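Local coordinates for protein WipB (Legionella pneumophila, PDB 5NNY) that acts, through the phosphatase domain described here, as a translocated Ser/Thr phosphatase effector that targets the host lysosomal nutrient-sensing machinery, at residues 20-23 with 27-30; 14-19 with 40-45; 131-136 with 184-189. One frame throughout, in Å; residues are numbered along the deposited sequence.

Overall arrangement
From the N terminus the chain forms strand 6-8 at one edge of the six-stranded mixed sheet, then helix 15-24, which serves both of the first two contacts. Contact 1 closes a tight turn from this helix into strand 28-29. Contact 2 closes a longer loop from the start of the same helix to the end of helix 32-42, and contact 1 lies within that loop. The two touch where Leu19 meets Ile28 and Ile30. Contact 3 opens later and is separate, its centre about 22 Å from that of contact 2. It ties helix 128-138 to the region of helix 175-186, both helices belonging to the chain connection between parallel neighbours 121-125 and 190-198.

Contact 1: 20-23 with 27-30; sequences NILV and IIAI
The flat group at the heart of this contact is the Leu22 carbonyl, which meets the backbone amides of Ile27 and Ile28 from two directions. Ile27 N comes in almost along the C=O axis, 2.9 Å from Leu22 O. Ile28 N instead stands above the carbonyl plane, 3.2 Å from the same oxygen and bonded at an N-H...O angle of 155°. One acceptor near the end of the helix is thus gripped by two successive amides, which helps set how the chain turns away. A second link runs through a water that donates to both Val23 O, at 3.0 Å, and Ile28 O.

The bond from Ile27 N back to Leu22 O links positions five apart, a 6-to-1 pairing such as occurs in Schellman motifs. Here helix 15-24 gives way to strand 28-29, which pairs in antiparallel fashion with strand 83-84; Ala29 shares backbone hydrogen bonding with Lys83.

Beta-branched isoleucine and valine offer carbons on two sides of the chain, so one residue can meet two partners. Ile28 holds CG1 between its backbone N and carbonyl carbon (chi1 66°), the crowded position, and this brings the branch back to the helix: CD1 lies 3.6 Å from Leu22 CB, and CG1 lies 3.7 Å from Val23 CG2. That Val23 methyl, placed beside the backbone N, also meets Ile30 CG2 at 3.8 Å, so one branch serves two isoleucines of the strand region, crossing each at about a right angle. Leu22 uses its CD2 branch on Ile27, packing 3.9 Å from Ile27 CB with the two side chains crossing obliquely. The leucine also touches Met8 of strand 6-8, while Ile28 rests against Ile82.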
# COMPACT_ATOMS: atom_id res chain seq x y z
N ASN A 20 5.88 9.61 -12.02
CA ASN A 20 5.23 10.37 -13.08
C ASN A 20 3.99 11.08 -12.56
O ASN A 20 3.78 12.28 -12.82
CB ASN A 20 4.87 9.44 -14.24
CG ASN A 20 4.72 10.17 -15.55
OD1 ASN A 20 5.40 11.18 -15.80
ND2 ASN A 20 3.85 9.67 -16.41
N ILE A 21 3.15 10.37 -11.81
CA ILE A 21 1.93 10.97 -11.30
C ILE A 21 2.26 12.11 -10.34
O ILE A 21 1.67 13.20 -10.41
CB ILE A 21 1.03 9.91 -10.64
CG1 ILE A 21 0.63 8.84 -11.66
CG2 ILE A 21 -0.22 10.54 -10.05
CD1 ILE A 21 0.03 7.59 -11.02
N LEU A 22 3.23 11.89 -9.45
CA LEU A 22 3.63 12.91 -8.49
C LEU A 22 4.12 14.17 -9.19
O LEU A 22 3.87 15.28 -8.72
CB LEU A 22 4.72 12.36 -7.55
CG LEU A 22 4.27 11.31 -6.55
CD1 LEU A 22 5.49 10.62 -5.95
CD2 LEU A 22 3.43 11.96 -5.45
N VAL A 23 4.82 14.03 -10.33
CA VAL A 23 5.28 15.19 -11.08
C VAL A 23 4.11 15.87 -11.80
O VAL A 23 3.93 17.10 -11.72
CB VAL A 23 6.38 14.79 -12.08
CG1 VAL A 23 6.75 15.98 -12.96
CG2 VAL A 23 7.61 14.28 -11.34
N ILE A 27 2.87 17.53 -7.13
CA ILE A 27 3.33 17.26 -5.78
C ILE A 27 4.83 17.47 -5.65
O ILE A 27 5.32 17.95 -4.62
CB ILE A 27 2.94 15.84 -5.34
CG1 ILE A 27 1.45 15.60 -5.56
CG2 ILE A 27 3.34 15.61 -3.88
CD1 ILE A 27 0.60 16.44 -4.65
N ILE A 28 5.61 17.06 -6.66
CA ILE A 28 7.07 17.11 -6.55
C ILE A 28 7.65 17.80 -7.77
O ILE A 28 7.08 17.79 -8.86
CB ILE A 28 7.73 15.72 -6.40
CG1 ILE A 28 7.51 14.91 -7.67
CG2 ILE A 28 7.21 14.99 -5.17
CD1 ILE A 28 8.16 13.52 -7.63
N ALA A 29 8.83 18.37 -7.56
CA ALA A 29 9.66 18.90 -8.63
C ALA A 29 10.94 18.09 -8.74
O ALA A 29 11.56 17.74 -7.73
CB ALA A 29 9.99 20.38 -8.40
N ILE A 30 11.32 17.78 -9.97
CA ILE A 30 12.53 17.02 -10.27
C ILE A 30 12.96 17.49 -11.65
O ILE A 30 12.12 17.72 -12.52
CB ILE A 30 12.29 15.49 -10.22
CG1 ILE A 30 13.60 14.70 -10.38
CG2 ILE A 30 11.32 15.05 -11.32
CD1 ILE A 30 13.38 13.16 -10.39
O HOH W 1 5.77 19.24 -10.61

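Contact 2: 14-19 with 40-45; sequences NALLFL and EIYTLP
Tyr42 reaches across from the last turn of helix 32-42 to the first turn of helix 15-24, where Asn14, Ala15 and Leu16 receive its ring. With CG anti to the backbone N, the long phenol extends away from its own helix toward helix 15-24. Leu16 N lies over the centre of one ring face, 4.2 Å above the plane, and Leu16 CB is 3.9 Å from Tyr42 CD2. Ala15 is small enough to let the ring come close: its CB, the whole of the side chain, is 4.0 Å from Tyr42 CE1.

Asn14 occupies the N-cap of helix 15-24. Its extended chi1 of -177° carries the amide to where OD1 accepts from Leu17 N at 2.9 Å, in a nearly straight bond of 173° whose donor stands well above the amide plane. The same OD1 lies 3.5 Å from Tyr42 CE2, and the amide and ring planes are only 6° apart. Asparagine suits this place because its short side chain lets OD1 cap the helix while also lying beside the phenol.

The phenol OH hydrogen-bonds Val103 N, tethering the far end of the ring, while Phe107 of helix 105-117 also touches Tyr42. No hydrogen bond joins the two segments themselves. Cohesion across them therefore rests on packing, perhaps aided by the electron-rich ring lying near the partly positive amides of a helix start.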
# COMPACT_ATOMS: atom_id res chain seq x y z
N ASN A 14 5.14 0.04 -9.42
CA ASN A 14 5.86 0.69 -10.51
C ASN A 14 6.30 2.06 -9.99
O ASN A 14 5.50 3.00 -9.93
CB ASN A 14 4.98 0.79 -11.75
CG ASN A 14 5.70 1.42 -12.96
OD1 ASN A 14 6.69 2.14 -12.82
ND2 ASN A 14 5.18 1.15 -14.15
N ALA A 15 7.58 2.17 -9.61
CA ALA A 15 8.04 3.40 -8.97
C ALA A 15 8.10 4.55 -9.97
O ALA A 15 7.93 5.71 -9.58
CB ALA A 15 9.40 3.17 -8.30
N LEU A 16 8.32 4.26 -11.25
CA LEU A 16 8.37 5.32 -12.26
C LEU A 16 6.98 5.87 -12.53
O LEU A 16 6.80 7.08 -12.68
CB LEU A 16 8.98 4.81 -13.57
CG LEU A 16 9.02 5.78 -14.76
CD1 LEU A 16 9.79 7.11 -14.48
CD2 LEU A 16 9.62 5.08 -15.98
N LEU A 17 5.99 4.98 -12.60
CA LEU A 17 4.61 5.44 -12.69
C LEU A 17 4.25 6.33 -11.51
O LEU A 17 3.69 7.41 -11.70
CB LEU A 17 3.67 4.22 -12.76
CG LEU A 17 2.16 4.46 -12.69
CD1 LEU A 17 1.65 5.41 -13.78
CD2 LEU A 17 1.43 3.13 -12.73
N PHE A 18 4.61 5.89 -10.29
CA PHE A 18 4.43 6.71 -9.09
C PHE A 18 5.10 8.08 -9.24
O PHE A 18 4.48 9.12 -9.00
CB PHE A 18 4.98 5.97 -7.87
CG PHE A 18 4.56 6.55 -6.53
CD1 PHE A 18 3.35 7.20 -6.38
CD2 PHE A 18 5.38 6.42 -5.43
CE1 PHE A 18 2.98 7.72 -5.13
CE2 PHE A 18 5.02 6.94 -4.19
CZ PHE A 18 3.81 7.59 -4.05
N LEU A 19 6.38 8.09 -9.65
CA LEU A 19 7.06 9.36 -9.89
C LEU A 19 6.31 10.21 -10.91
O LEU A 19 6.15 11.42 -10.72
CB LEU A 19 8.49 9.10 -10.39
CG LEU A 19 9.33 10.38 -10.49
CD1 LEU A 19 9.89 10.74 -9.13
CD2 LEU A 19 10.48 10.23 -11.47
N GLU A 40 15.92 5.62 -16.39
CA GLU A 40 17.01 4.72 -16.79
C GLU A 40 17.30 3.67 -15.72
O GLU A 40 17.49 2.48 -16.04
CB GLU A 40 18.30 5.52 -17.05
CG GLU A 40 19.37 4.66 -17.74
CD GLU A 40 20.56 5.45 -18.22
OE1 GLU A 40 20.48 6.70 -18.24
OE2 GLU A 40 21.57 4.79 -18.57
N ILE A 41 17.41 4.08 -14.46
CA ILE A 41 17.65 3.12 -13.39
C ILE A 41 16.47 2.16 -13.30
O ILE A 41 16.66 0.94 -13.18
CB ILE A 41 17.90 3.85 -12.05
CG1 ILE A 41 19.30 4.49 -12.04
CG2 ILE A 41 17.72 2.89 -10.87
CD1 ILE A 41 19.55 5.43 -10.85
N TYR A 42 15.25 2.70 -13.37
CA TYR A 42 14.06 1.86 -13.23
C TYR A 42 14.00 0.78 -14.31
O TYR A 42 13.50 -0.32 -14.04
CB TYR A 42 12.77 2.71 -13.25
CG TYR A 42 11.62 1.84 -12.84
CD1 TYR A 42 11.49 1.44 -11.51
CD2 TYR A 42 10.72 1.32 -13.77
CE1 TYR A 42 10.47 0.56 -11.12
CE2 TYR A 42 9.70 0.45 -13.39
CZ TYR A 42 9.59 0.07 -12.05
OH TYR A 42 8.59 -0.80 -11.66
N THR A 43 14.52 1.05 -15.51
CA THR A 43 14.42 0.08 -16.60
C THR A 43 15.77 -0.54 -16.94
O THR A 43 15.94 -1.06 -18.05
CB THR A 43 13.77 0.70 -17.84
OG1 THR A 43 14.54 1.81 -18.32
CG2 THR A 43 12.37 1.19 -17.49
N LEU A 44 16.72 -0.51 -16.01
CA LEU A 44 17.99 -1.19 -16.22
C LEU A 44 17.74 -2.66 -16.53
O LEU A 44 17.05 -3.34 -15.77
CB LEU A 44 18.87 -1.08 -14.97
CG LEU A 44 19.66 0.20 -14.71
CD1 LEU A 44 20.28 0.20 -13.31
CD2 LEU A 44 20.74 0.34 -15.76
N PRO A 45 18.28 -3.19 -17.63
CA PRO A 45 18.07 -4.62 -17.94
C PRO A 45 18.43 -5.55 -16.79
O PRO A 45 17.71 -6.53 -16.58
CB PRO A 45 18.98 -4.84 -19.15
CG PRO A 45 18.95 -3.50 -19.85
CD PRO A 45 18.87 -2.45 -18.77

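Contact 3: 131-136 with 184-189; sequences IEFVEA and QVYKKH
Next to Tyr186, the residue that meets Phe133 and Val134 across this contact, Val185 O accepts the shortest polar bond here, from His189 ND1 at 2.7 Å. The donor lies in the carbonyl plane and the oxygen close to the imidazole plane, so the bond helps hold the rotation of the ring, with the stack on Phe122 of strand 121-125. It joins the chain just beyond a wider, pi-type turn at 184-186 back onto Val185.

The packing itself is aromatic. Phe133 turns an edge toward the face of Tyr186 in a T-shaped pair, with ring centroids 5.5 Å apart and planes at 80°. Phe133 CD2 makes the approach, 4.2 Å from Tyr186 CD2 and offset toward the rim of that face. Val134 meets the tyrosine differently: its CG2, anti to the carbonyl carbon, abuts the ring edge 4.0 Å from Tyr186 CE2. Valine's compact branch fits beside the ring, whereas phenylalanine has the reach to come over it. Tyrosine adds a polar end to this buried setting, and its OH is hydrogen-bonded to Glu97 OE1.

Leu109 and Leu112 of helix 105-117 touch Phe133 and Tyr186 respectively. In the phosphoesterase fold of this phosphatase domain, helix 128-138 follows strand 121-125 and helix 175-186 leads into strand 190-198, its parallel neighbour, so the contact packs together the first and last helices of a multi-helix beta-alpha-beta connection.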
# COMPACT_ATOMS: atom_id res chain seq x y z
N ILE A 131 -0.49 -5.94 2.52
CA ILE A 131 -0.59 -6.70 3.72
C ILE A 131 0.56 -7.76 3.85
O ILE A 131 0.91 -8.12 4.90
CB ILE A 131 -2.01 -7.29 3.84
CG1 ILE A 131 -2.60 -7.03 5.18
CG2 ILE A 131 -2.02 -8.74 3.54
CD1 ILE A 131 -4.08 -7.17 5.18
N GLU A 132 1.10 -8.25 2.75
CA GLU A 132 2.21 -9.14 2.82
C GLU A 132 3.44 -8.37 3.35
O GLU A 132 4.19 -8.90 4.12
CB GLU A 132 2.48 -9.74 1.47
CG GLU A 132 3.75 -10.52 1.43
CD GLU A 132 3.93 -11.36 0.16
OE1 GLU A 132 3.05 -11.43 -0.67
OE2 GLU A 132 4.99 -11.93 0.02
N PHE A 133 3.63 -7.14 2.91
CA PHE A 133 4.73 -6.34 3.46
C PHE A 133 4.53 -6.08 4.96
O PHE A 133 5.48 -6.19 5.75
CB PHE A 133 4.86 -5.03 2.68
CG PHE A 133 6.02 -4.16 3.13
CD1 PHE A 133 7.32 -4.53 2.86
CD2 PHE A 133 5.78 -3.00 3.85
CE1 PHE A 133 8.39 -3.74 3.27
CE2 PHE A 133 6.83 -2.18 4.26
CZ PHE A 133 8.15 -2.57 3.97
N VAL A 134 3.30 -5.75 5.35
CA VAL A 134 2.97 -5.54 6.76
C VAL A 134 3.34 -6.78 7.57
O VAL A 134 3.98 -6.70 8.62
CB VAL A 134 1.47 -5.22 6.91
CG1 VAL A 134 1.06 -5.34 8.37
CG2 VAL A 134 1.17 -3.83 6.34
N GLU A 135 2.89 -7.94 7.11
CA GLU A 135 3.11 -9.17 7.87
C GLU A 135 4.58 -9.49 7.99
O GLU A 135 5.07 -9.82 9.07
CB GLU A 135 2.36 -10.33 7.21
CG GLU A 135 2.29 -11.59 8.10
CD GLU A 135 1.72 -12.78 7.36
OE1 GLU A 135 2.49 -13.46 6.64
OE2 GLU A 135 0.49 -13.01 7.47
N ALA A 136 5.31 -9.39 6.87
CA ALA A 136 6.75 -9.60 6.87
C ALA A 136 7.43 -8.71 7.90
O ALA A 136 8.30 -9.17 8.65
CB ALA A 136 7.32 -9.33 5.48
N GLN A 184 8.21 4.06 10.65
CA GLN A 184 8.20 5.52 10.74
C GLN A 184 7.33 6.17 9.67
O GLN A 184 6.85 7.30 9.85
CB GLN A 184 9.62 6.06 10.61
CG GLN A 184 10.48 5.68 11.78
CD GLN A 184 9.99 6.33 13.06
OE1 GLN A 184 9.62 7.51 13.07
NE2 GLN A 184 9.97 5.56 14.14
N VAL A 185 7.12 5.49 8.56
CA VAL A 185 6.51 6.09 7.38
C VAL A 185 5.28 5.30 6.95
O VAL A 185 4.16 5.83 6.93
CB VAL A 185 7.52 6.18 6.22
CG1 VAL A 185 6.84 6.75 4.98
CG2 VAL A 185 8.71 7.06 6.64
N TYR A 186 5.49 4.03 6.61
CA TYR A 186 4.44 3.30 5.91
C TYR A 186 3.21 3.05 6.78
O TYR A 186 2.08 3.37 6.38
CB TYR A 186 5.01 1.97 5.38
CG TYR A 186 4.00 1.18 4.56
CD1 TYR A 186 3.82 1.45 3.20
CD2 TYR A 186 3.25 0.15 5.14
CE1 TYR A 186 2.91 0.73 2.44
CE2 TYR A 186 2.33 -0.57 4.38
CZ TYR A 186 2.17 -0.28 3.03
OH TYR A 186 1.27 -1.02 2.27
N LYS A 187 3.41 2.47 7.96
CA LYS A 187 2.26 1.94 8.70
C LYS A 187 1.36 3.04 9.24
O LYS A 187 0.16 2.82 9.40
CB LYS A 187 2.72 1.01 9.84
CG LYS A 187 3.37 1.72 11.04
CD LYS A 187 3.67 0.72 12.15
CE LYS A 187 4.19 1.40 13.42
NZ LYS A 187 4.67 0.35 14.36
N LYS A 188 1.90 4.20 9.56
CA LYS A 188 1.04 5.23 10.10
C LYS A 188 0.26 5.98 9.03
O LYS A 188 -0.59 6.81 9.37
CB LYS A 188 1.86 6.18 10.97
CG LYS A 188 2.34 5.51 12.27
CD LYS A 188 3.57 6.19 12.90
CE LYS A 188 4.35 5.22 13.82
NZ LYS A 188 3.66 4.91 15.11
N HIS A 189 0.50 5.69 7.75
CA HIS A 189 -0.27 6.28 6.66
C HIS A 189 -1.26 5.29 6.07
O HIS A 189 -1.96 5.62 5.09
CB HIS A 189 0.66 6.82 5.56
CG HIS A 189 1.38 8.07 5.96
ND1 HIS A 189 2.56 8.05 6.68
CD2 HIS A 189 1.06 9.37 5.79
CE1 HIS A 189 2.95 9.29 6.91
NE2 HIS A 189 2.06 10.11 6.38